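Local structure of Kiaa0380 (Homo sapiens, 1HTJ) at residues A[47-52]-A[174-179]; A[60-65]-A[86-91]; A[66-71]-A[197-202]. The protein probably links heterotrimeric G protein-coupled signalling to Rho GTPases, acting as a guanine nucleotide exchange factor that carries an RGS-like domain. The protein carries 3 engineered substitutions. One frame throughout, in Å; residues are numbered along the deposited sequence.

Contact 1 (A[47-52]-A[174-179])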
loop_
_atom_site.group_PDB
_atom_site.type_symbol
_atom_site.label_atom_id
_atom_site.label_comp_id
_atom_site.label_asym_id
_atom_site.label_seq_id
_atom_site.Cartn_x
_atom_site.Cartn_y
_atom_site.Cartn_z
ATOM N N PHE A 47 0.846 9.557 -3.188
ATOM C CA PHE A 47 1.083 9.333 -1.774
ATOM C C PHE A 47 2.170 8.280 -1.548
ATOM O O PHE A 47 3.015 8.422 -0.658
ATOM C CB PHE A 47 -0.233 8.914 -1.099
ATOM C CG PHE A 47 -0.126 8.706 0.401
ATOM C CD1 PHE A 47 0.580 9.613 1.201
ATOM C CD2 PHE A 47 -0.741 7.606 1.014
ATOM C CE1 PHE A 47 0.672 9.431 2.582
ATOM C CE2 PHE A 47 -0.656 7.414 2.386
ATOM C CZ PHE A 47 0.059 8.336 3.178
ATOM N N LEU A 48 2.158 7.233 -2.368
ATOM C CA LEU A 48 3.130 6.155 -2.242
ATOM C C LEU A 48 4.544 6.628 -2.578
ATOM O O LEU A 48 5.518 6.195 -1.972
ATOM C CB LEU A 48 2.717 4.975 -3.138
ATOM C CG LEU A 48 1.612 4.069 -2.572
ATOM C CD1 LEU A 48 1.098 3.124 -3.640
ATOM C CD2 LEU A 48 2.181 3.267 -1.422
ATOM N N ARG A 49 4.656 7.529 -3.540
ATOM C CA ARG A 49 5.965 8.053 -3.913
ATOM C C ARG A 49 6.580 8.756 -2.704
ATOM O O ARG A 49 7.769 8.635 -2.445
ATOM C CB ARG A 49 5.826 9.019 -5.103
ATOM C CG ARG A 49 5.525 8.280 -6.394
ATOM C CD ARG A 49 5.262 9.203 -7.560
ATOM N NE ARG A 49 6.430 9.985 -7.933
ATOM C CZ ARG A 49 6.516 10.694 -9.058
ATOM N NH1 ARG A 49 5.504 10.718 -9.904
ATOM N NH2 ARG A 49 7.616 11.374 -9.349
ATOM N N TYR A 50 5.751 9.479 -1.959
ATOM C CA TYR A 50 6.223 10.159 -0.771
ATOM C C TYR A 50 6.672 9.088 0.222
ATOM O O TYR A 50 7.789 9.137 0.744
ATOM C CB TYR A 50 5.110 11.022 -0.147
ATOM C CG TYR A 50 5.407 11.397 1.297
ATOM C CD1 TYR A 50 6.455 12.265 1.617
ATOM C CD2 TYR A 50 4.708 10.795 2.348
ATOM C CE1 TYR A 50 6.806 12.510 2.962
ATOM C CE2 TYR A 50 5.048 11.027 3.678
ATOM C CZ TYR A 50 6.099 11.879 3.987
ATOM O OH TYR A 50 6.467 12.045 5.314
ATOM N N ILE A 51 5.806 8.113 0.468
ATOM C CA ILE A 51 6.122 7.040 1.403
ATOM C C ILE A 51 7.443 6.358 1.033
ATOM O O ILE A 51 8.372 6.295 1.838
ATOM C CB ILE A 51 5.025 5.953 1.408
ATOM C CG1 ILE A 51 3.673 6.546 1.830
ATOM C CG2 ILE A 51 5.454 4.797 2.317
ATOM C CD1 ILE A 51 3.598 7.026 3.256
ATOM N N PHE A 52 7.516 5.843 -0.190
ATOM C CA PHE A 52 8.711 5.142 -0.647
ATOM C C PHE A 52 9.985 5.975 -0.515
ATOM O O PHE A 52 11.047 5.434 -0.218
ATOM C CB PHE A 52 8.545 4.680 -2.095
ATOM C CG PHE A 52 7.708 3.429 -2.248
ATOM C CD1 PHE A 52 7.884 2.591 -3.356
ATOM C CD2 PHE A 52 6.740 3.093 -1.304
ATOM C CE1 PHE A 52 7.111 1.444 -3.519
ATOM C CE2 PHE A 52 5.954 1.936 -1.461
ATOM C CZ PHE A 52 6.142 1.118 -2.566
ATOM N N LEU A 174 3.199 4.551 -10.946
ATOM C CA LEU A 174 3.737 3.226 -10.707
ATOM C C LEU A 174 5.131 3.131 -11.314
ATOM O O LEU A 174 6.039 2.546 -10.730
ATOM C CB LEU A 174 2.796 2.171 -11.293
ATOM C CG LEU A 174 3.216 0.702 -11.167
ATOM C CD1 LEU A 174 3.660 0.404 -9.737
ATOM C CD2 LEU A 174 2.031 -0.203 -11.580
ATOM N N ALA A 175 5.300 3.722 -12.490
ATOM C CA ALA A 175 6.598 3.716 -13.158
ATOM C C ALA A 175 7.612 4.476 -12.302
ATOM O O ALA A 175 8.760 4.064 -12.175
ATOM C CB ALA A 175 6.486 4.378 -14.534
ATOM N N ALA A 176 7.177 5.591 -11.726
ATOM C CA ALA A 176 8.054 6.405 -10.898
ATOM C C ALA A 176 8.414 5.665 -9.592
ATOM O O ALA A 176 9.545 5.784 -9.099
ATOM C CB ALA A 176 7.391 7.736 -10.601
ATOM N N LEU A 177 7.472 4.886 -9.051
ATOM C CA LEU A 177 7.724 4.146 -7.818
ATOM C C LEU A 177 8.775 3.071 -8.052
ATOM O O LEU A 177 9.610 2.791 -7.181
ATOM C CB LEU A 177 6.426 3.528 -7.288
ATOM C CG LEU A 177 5.515 4.524 -6.550
ATOM C CD1 LEU A 177 4.069 4.060 -6.618
ATOM C CD2 LEU A 177 5.976 4.691 -5.117
ATOM N N GLY A 178 8.728 2.478 -9.244
ATOM C CA GLY A 178 9.681 1.451 -9.608
ATOM C C GLY A 178 11.060 2.082 -9.684
ATOM O O GLY A 178 12.055 1.463 -9.289
ATOM N N ASP A 179 11.133 3.310 -10.192
ATOM C CA ASP A 179 12.419 3.990 -10.266
ATOM C C ASP A 179 12.933 4.238 -8.856
ATOM O O ASP A 179 14.115 4.075 -8.592
ATOM C CB ASP A 179 12.298 5.311 -11.019
ATOM C CG ASP A 179 12.220 5.109 -12.518
ATOM O OD1 ASP A 179 12.748 4.084 -12.989
ATOM O OD2 ASP A 179 11.646 5.971 -13.220
#

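Contact 2 (A[60-65]-A[86-91])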
loop_
_atom_site.group_PDB
_atom_site.type_symbol
_atom_site.label_atom_id
_atom_site.label_comp_id
_atom_site.label_asym_id
_atom_site.label_seq_id
_atom_site.Cartn_x
_atom_site.Cartn_y
_atom_site.Cartn_z
ATOM N N LEU A 60 1.377 0.884 5.329
ATOM C CA LEU A 60 0.480 1.074 4.202
ATOM C C LEU A 60 0.529 -0.061 3.203
ATOM O O LEU A 60 -0.515 -0.465 2.680
ATOM C CB LEU A 60 0.775 2.391 3.486
ATOM C CG LEU A 60 -0.088 2.669 2.258
ATOM C CD1 LEU A 60 -1.566 2.594 2.644
ATOM C CD2 LEU A 60 0.252 4.048 1.689
ATOM N N LEU A 61 1.727 -0.565 2.908
ATOM C CA LEU A 61 1.822 -1.658 1.954
ATOM C C LEU A 61 1.141 -2.876 2.548
ATOM O O LEU A 61 0.482 -3.645 1.840
ATOM C CB LEU A 61 3.285 -1.975 1.595
ATOM C CG LEU A 61 3.974 -0.986 0.638
ATOM C CD1 LEU A 61 5.384 -1.483 0.305
ATOM C CD2 LEU A 61 3.136 -0.846 -0.652
ATOM N N PHE A 62 1.299 -3.051 3.852
ATOM C CA PHE A 62 0.666 -4.165 4.532
ATOM C C PHE A 62 -0.853 -4.011 4.389
ATOM O O PHE A 62 -1.563 -4.932 3.954
ATOM C CB PHE A 62 1.034 -4.164 6.012
ATOM C CG PHE A 62 0.181 -5.077 6.829
ATOM C CD1 PHE A 62 0.178 -6.455 6.576
ATOM C CD2 PHE A 62 -0.682 -4.566 7.800
ATOM C CE1 PHE A 62 -0.672 -7.304 7.274
ATOM C CE2 PHE A 62 -1.538 -5.413 8.508
ATOM C CZ PHE A 62 -1.533 -6.785 8.243
ATOM N N TYR A 63 -1.338 -2.827 4.748
ATOM C CA TYR A 63 -2.758 -2.521 4.678
ATOM C C TYR A 63 -3.333 -2.804 3.280
ATOM O O TYR A 63 -4.405 -3.410 3.141
ATOM C CB TYR A 63 -2.982 -1.045 5.038
ATOM C CG TYR A 63 -4.424 -0.634 5.011
ATOM C CD1 TYR A 63 -5.154 -0.520 6.188
ATOM C CD2 TYR A 63 -5.069 -0.380 3.806
ATOM C CE1 TYR A 63 -6.500 -0.161 6.165
ATOM C CE2 TYR A 63 -6.417 -0.023 3.769
ATOM C CZ TYR A 63 -7.122 0.088 4.951
ATOM O OH TYR A 63 -8.441 0.470 4.925
ATOM N N LEU A 64 -2.615 -2.356 2.253
ATOM C CA LEU A 64 -3.049 -2.542 0.882
ATOM C C LEU A 64 -3.074 -4.021 0.482
ATOM O O LEU A 64 -3.911 -4.449 -0.330
ATOM C CB LEU A 64 -2.136 -1.752 -0.065
ATOM C CG LEU A 64 -2.247 -0.218 0.005
ATOM C CD1 LEU A 64 -1.215 0.427 -0.903
ATOM C CD2 LEU A 64 -3.642 0.211 -0.414
ATOM N N CYS A 65 -2.146 -4.798 1.032
ATOM C CA CYS A 65 -2.097 -6.215 0.710
ATOM C C CYS A 65 -3.226 -6.944 1.432
ATOM O O CYS A 65 -3.876 -7.803 0.850
ATOM C CB CYS A 65 -0.729 -6.800 1.071
ATOM S SG CYS A 65 0.589 -6.406 -0.137
ATOM N N ASN A 86 5.200 -13.560 5.514
ATOM C CA ASN A 86 6.661 -13.500 5.367
ATOM C C ASN A 86 7.196 -12.086 5.160
ATOM O O ASN A 86 8.292 -11.757 5.612
ATOM C CB ASN A 86 7.114 -14.390 4.196
ATOM C CG ASN A 86 6.985 -15.875 4.510
ATOM O OD1 ASN A 86 7.505 -16.344 5.515
ATOM N ND2 ASN A 86 6.289 -16.613 3.654
ATOM N N ILE A 87 6.423 -11.250 4.476
ATOM C CA ILE A 87 6.857 -9.889 4.211
ATOM C C ILE A 87 6.616 -8.907 5.348
ATOM O O ILE A 87 7.480 -8.069 5.661
ATOM C CB ILE A 87 6.174 -9.336 2.953
ATOM C CG1 ILE A 87 6.683 -10.089 1.726
ATOM C CG2 ILE A 87 6.438 -7.836 2.822
ATOM C CD1 ILE A 87 6.034 -9.672 0.449
ATOM N N PHE A 88 5.454 -9.024 5.981
ATOM C CA PHE A 88 5.077 -8.081 7.025
ATOM C C PHE A 88 4.967 -8.543 8.466
ATOM O O PHE A 88 5.224 -7.762 9.372
ATOM C CB PHE A 88 3.721 -7.444 6.680
ATOM C CG PHE A 88 3.640 -6.881 5.287
ATOM C CD1 PHE A 88 3.039 -7.603 4.271
ATOM C CD2 PHE A 88 4.149 -5.613 5.003
ATOM C CE1 PHE A 88 2.939 -7.076 2.994
ATOM C CE2 PHE A 88 4.058 -5.076 3.728
ATOM C CZ PHE A 88 3.451 -5.807 2.717
ATOM N N LEU A 89 4.600 -9.796 8.692
ATOM C CA LEU A 89 4.350 -10.211 10.057
ATOM C C LEU A 89 5.233 -11.181 10.792
ATOM O O LEU A 89 5.184 -11.235 12.021
ATOM C CB LEU A 89 2.908 -10.711 10.150
ATOM C CG LEU A 89 1.858 -9.783 9.539
ATOM C CD1 LEU A 89 0.513 -10.487 9.505
ATOM C CD2 LEU A 89 1.791 -8.484 10.338
ATOM N N GLU A 90 6.037 -11.955 10.084
ATOM C CA GLU A 90 6.864 -12.909 10.790
ATOM C C GLU A 90 8.048 -12.232 11.485
ATOM O O GLU A 90 8.432 -11.112 11.142
ATOM C CB GLU A 90 7.311 -14.022 9.838
ATOM C CG GLU A 90 8.467 -13.691 8.944
ATOM C CD GLU A 90 9.771 -14.174 9.525
ATOM O OE1 GLU A 90 9.822 -15.356 9.918
ATOM O OE2 GLU A 90 10.738 -13.385 9.588
ATOM N N LYS A 91 8.585 -12.923 12.487
ATOM C CA LYS A 91 9.709 -12.450 13.294
ATOM C C LYS A 91 10.701 -11.509 12.617
ATOM O O LYS A 91 11.020 -10.445 13.149
ATOM C CB LYS A 91 10.497 -13.654 13.853
ATOM C CG LYS A 91 10.215 -13.944 15.323
ATOM C CD LYS A 91 10.581 -12.737 16.201
ATOM C CE LYS A 91 10.010 -12.864 17.617
ATOM N NZ LYS A 91 10.326 -14.173 18.262
#

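Contact 3 (A[66-71]-A[197-202])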
loop_
_atom_site.group_PDB
_atom_site.type_symbol
_atom_site.label_atom_id
_atom_site.label_comp_id
_atom_site.label_asym_id
_atom_site.label_seq_id
_atom_site.Cartn_x
_atom_site.Cartn_y
_atom_site.Cartn_z
ATOM N N ALA A 66 -3.463 -6.577 2.690
ATOM C CA ALA A 66 -4.539 -7.180 3.482
ATOM C C ALA A 66 -5.859 -6.845 2.807
ATOM O O ALA A 66 -6.788 -7.646 2.797
ATOM C CB ALA A 66 -4.531 -6.636 4.905
ATOM N N GLU A 67 -5.925 -5.650 2.235
ATOM C CA GLU A 67 -7.108 -5.194 1.526
ATOM C C GLU A 67 -7.336 -6.105 0.311
ATOM O O GLU A 67 -8.456 -6.561 0.073
ATOM C CB GLU A 67 -6.908 -3.744 1.089
ATOM C CG GLU A 67 -8.173 -3.011 0.694
ATOM C CD GLU A 67 -9.198 -2.928 1.818
ATOM O OE1 GLU A 67 -8.829 -3.113 3.006
ATOM O OE2 GLU A 67 -10.379 -2.662 1.500
ATOM N N VAL A 68 -6.280 -6.388 -0.448
ATOM C CA VAL A 68 -6.413 -7.271 -1.607
ATOM C C VAL A 68 -6.809 -8.677 -1.165
ATOM O O VAL A 68 -7.640 -9.327 -1.806
ATOM C CB VAL A 68 -5.097 -7.405 -2.393
ATOM C CG1 VAL A 68 -5.267 -8.420 -3.515
ATOM C CG2 VAL A 68 -4.678 -6.045 -2.948
ATOM N N TYR A 69 -6.199 -9.142 -0.076
ATOM C CA TYR A 69 -6.471 -10.474 0.453
ATOM C C TYR A 69 -7.960 -10.710 0.707
ATOM O O TYR A 69 -8.513 -11.732 0.312
ATOM C CB TYR A 69 -5.716 -10.688 1.763
ATOM C CG TYR A 69 -5.973 -12.041 2.397
ATOM C CD1 TYR A 69 -5.199 -13.150 2.056
ATOM C CD2 TYR A 69 -6.998 -12.214 3.334
ATOM C CE1 TYR A 69 -5.431 -14.393 2.633
ATOM C CE2 TYR A 69 -7.240 -13.455 3.915
ATOM C CZ TYR A 69 -6.449 -14.538 3.559
ATOM O OH TYR A 69 -6.671 -15.762 4.131
ATOM N N GLN A 70 -8.592 -9.756 1.378
ATOM C CA GLN A 70 -10.002 -9.844 1.719
ATOM C C GLN A 70 -10.927 -9.699 0.525
ATOM O O GLN A 70 -12.104 -9.405 0.695
ATOM C CB GLN A 70 -10.349 -8.769 2.740
ATOM C CG GLN A 70 -9.578 -8.891 4.028
ATOM C CD GLN A 70 -9.838 -7.730 4.949
ATOM O OE1 GLN A 70 -9.689 -6.572 4.560
ATOM N NE2 GLN A 70 -10.230 -8.026 6.178
ATOM N N GLN A 71 -10.407 -9.916 -0.676
ATOM C CA GLN A 71 -11.212 -9.782 -1.885
ATOM C C GLN A 71 -10.688 -10.712 -2.971
ATOM O O GLN A 71 -11.061 -10.594 -4.141
ATOM C CB GLN A 71 -11.155 -8.330 -2.372
ATOM C CG GLN A 71 -11.719 -7.317 -1.376
ATOM C CD GLN A 71 -11.143 -5.913 -1.546
ATOM O OE1 GLN A 71 -11.039 -5.398 -2.667
ATOM N NE2 GLN A 71 -10.776 -5.282 -0.427
ATOM N N ASN A 197 2.867 -4.082 -6.450
ATOM C CA ASN A 197 2.249 -4.675 -7.626
ATOM C C ASN A 197 1.012 -5.513 -7.289
ATOM O O ASN A 197 0.093 -5.600 -8.083
ATOM C CB ASN A 197 3.279 -5.504 -8.394
ATOM C CG ASN A 197 4.339 -4.638 -9.036
ATOM O OD1 ASN A 197 4.026 -3.600 -9.618
ATOM N ND2 ASN A 197 5.603 -5.056 -8.938
ATOM N N THR A 198 0.988 -6.114 -6.106
ATOM C CA THR A 198 -0.162 -6.903 -5.699
ATOM C C THR A 198 -1.409 -6.029 -5.679
ATOM O O THR A 198 -2.477 -6.431 -6.138
ATOM C CB THR A 198 0.051 -7.481 -4.305
ATOM O OG1 THR A 198 1.065 -8.483 -4.369
ATOM C CG2 THR A 198 -1.231 -8.071 -3.761
ATOM N N TYR A 199 -1.267 -4.825 -5.137
ATOM C CA TYR A 199 -2.387 -3.909 -5.053
ATOM C C TYR A 199 -2.726 -3.293 -6.391
ATOM O O TYR A 199 -3.879 -3.312 -6.819
ATOM C CB TYR A 199 -2.108 -2.761 -4.091
ATOM C CG TYR A 199 -3.375 -1.990 -3.814
ATOM C CD1 TYR A 199 -4.349 -2.516 -2.960
ATOM C CD2 TYR A 199 -3.637 -0.777 -4.453
ATOM C CE1 TYR A 199 -5.551 -1.860 -2.748
ATOM C CE2 TYR A 199 -4.842 -0.105 -4.252
ATOM C CZ TYR A 199 -5.794 -0.651 -3.395
ATOM O OH TYR A 199 -6.980 0.009 -3.147
HETATM N N MSE A 200 -1.715 -2.719 -7.031
HETATM C CA MSE A 200 -1.916 -2.062 -8.311
HETATM C C MSE A 200 -2.517 -3.008 -9.329
HETATM O O MSE A 200 -3.485 -2.675 -10.013
HETATM C CB MSE A 200 -0.596 -1.486 -8.829
HETATM C CG MSE A 200 -0.174 -0.204 -8.120
HETATM SE SE MSE A 200 -1.568 1.163 -8.147
HETATM C CE MSE A 200 -0.920 2.369 -6.777
ATOM N N SER A 201 -1.930 -4.191 -9.430
ATOM C CA SER A 201 -2.410 -5.192 -10.362
ATOM C C SER A 201 -3.882 -5.441 -10.061
ATOM O O SER A 201 -4.722 -5.406 -10.955
ATOM C CB SER A 201 -1.605 -6.472 -10.195
ATOM O OG SER A 201 -2.167 -7.510 -10.955
ATOM N N HIS A 202 -4.195 -5.671 -8.791
ATOM C CA HIS A 202 -5.570 -5.904 -8.387
ATOM C C HIS A 202 -6.462 -4.709 -8.730
ATOM O O HIS A 202 -7.650 -4.877 -9.017
ATOM C CB HIS A 202 -5.604 -6.200 -6.891
ATOM C CG HIS A 202 -6.953 -6.052 -6.268
ATOM N ND1 HIS A 202 -7.388 -4.868 -5.713
ATOM C CD2 HIS A 202 -7.955 -6.945 -6.081
ATOM C CE1 HIS A 202 -8.597 -5.038 -5.206
ATOM N NE2 HIS A 202 -8.964 -6.290 -5.416
#

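Contact 1 (A[47-52]-A[174-179])
The Arg49 guanidinium and the Phe52 ring, both on helix 41-54, each turn one face to a different residue of segment 174-179. Over the centre of the guanidinium lies the methyl of Ala176, its CB 3.4 Å from Arg49 CZ. A bend in the arginine chain (chi3 65°) carries NE to this methyl, 3.6 Å from Ala176 CB, and the planar group beyond it spreads across the alanine. Its polar tip is served from the same helix as that alanine, because NH1 is hydrogen-bonded to Gln173 OE1. On the Phe52 ring the visitor is Leu177 CD2, displaced from the centre toward the rim. It comes 3.3 Å from Phe52 CD1 and lies 28° off the ring normal, which makes this a CH-pi contact over the face.

The same methyl reaches the backbone of helix 41-54, with Leu177 CD2 3.5 Å from Leu48 C. The other branch, CD1, packs 3.8 Å from Leu48 CB, and Leu177 CG lies 3.8 Å from Arg49 CG, on the aliphatic part of the arginine. Leu177 is thus a wedge between Leu48, Arg49 and Phe52, inserted where two nearly parallel helices (axes of the segments at 6°) approach to 9.6 Å. Leu196 of helix 186-202 touches both Leu48 and Leu177, so a third helix of the RGS-like domain backs the wedge.

Chemically the contact is apolar in its middle and amphipathic at one end. Leucine and phenylalanine carbons account for the buried part, while Arg49 lends its methylenes and a guanidinium face to helix 163-182 and directs an N-H to the amide oxygen of Gln173. Apolar packing and the CH-pi contact therefore join the two segments, and the arginine adds a polar tether beside the wedge.

Contact 2 (A[60-65]-A[86-91])
Phe62 and Phe88 bring their rings together obliquely, with planes at 59° and centroids 5.5 Å apart, in the interior of the all-helical RGS-like fold, where helices 58-69 and 76-89 meet. Phe88 CD1 lies at the edge of the Phe62 ring, in its plane. Phe88 in turn lays a face against the backbone of its partner: Phe62 CA stands over the ring centre, 3.6 Å from the centroid and 13° off the normal, a CH-pi contact. On the opposite face Ile87 CG2, from the preceding residue, also lies over the centre, so the ring is clamped between two carbons.

The Phe62 side chain starts with CG anti to the backbone N (chi1 167°), and its ring atom CD1 comes 3.7 Å from Phe88 CB. Farther out, Phe62 CE1 meets Leu89 CD1 at 4.1 Å, the two side chains crossing at about a right angle. Leu61 flanks the Phe88 ring with CB 3.8 Å from Phe88 CE2, and the sulfur of Cys65 makes a sulfur-aromatic contact with the same ring. An alanine in place of Phe88 would probably open a gap between Phe62 CA and Ile87 CG2 and leave that sulfur without its aromatic neighbour.

Ala195 of helix 186-202 touches both Cys65 and Phe88, adding a third helix. The sulfur approaches obliquely, Cys65 SG lying 4.0 Å from Phe88 CE1.

Contact 3 (A[66-71]-A[197-202])
Val68 carries the tightly packed part of this contact, its two methyls dividing the work. CG2 packs 3.5 Å from Tyr199 CD1, meeting the ring obliquely. CG1, which lies anti to the backbone N (chi1 175°), faces His202 CD2 at 4.0 Å, and the valine and histidine side chains slide past each other in opposite directions. Thr198 adds its methyl, CG2 4.1 Å from Val68 CG1, while its hydroxyl is hydrogen-bonded to Phe194 O.

The other side is looser and more open to solvent. There Gln71, just beyond the end of helix 58-69, crosses the exposed His202 at about a right angle, with amide and ring planes 67° apart. Gln71 OE1 lies at the edge of the imidazole, 3.5 Å from His202 CE1. Gln71 NE2 makes a weak hydrogen bond back to Glu67 OE2, which is also salt-bridged to Lys38 NZ; Glu67 OE1 is hydrogen-bonded to Gln125 NE2 of helix 118-144.

Tyr199 OH is hydrogen-bonded to Lys38 O, anchoring the tyrosine to helix 34-39. Leu80 of helix 76-89 touches both Val68 and Thr198, and Leu44 of helix 41-54 touches Tyr199, so further helices frame the junction between helices 58-69 and 186-202.

How the contacts relate
From the N terminus, helix 41-54 opens contact 1, and helix 58-69, next in the chain, supplies first 60-65 and then 66-71. Contact 2 closes the shortest loop, with 20 residues between its segments, and is nested inside the long loop that contact 1 closes at helix 163-182. Contact 3 closes a loop of 125 residues at helix 186-202 and crosses both. Direct packing joins the sites: Phe52 CE2 lies 3.9 Å from Leu61 CD1, Leu48 CD1 3.8 Å from Met200 CE, and Leu64 O 3.3 Å from Tyr199 CD1. Contacts 1 and 3 tie helices 41-54 and 58-69 to the last two helices, and contact 2 ties helix 58-69 to helix 76-89.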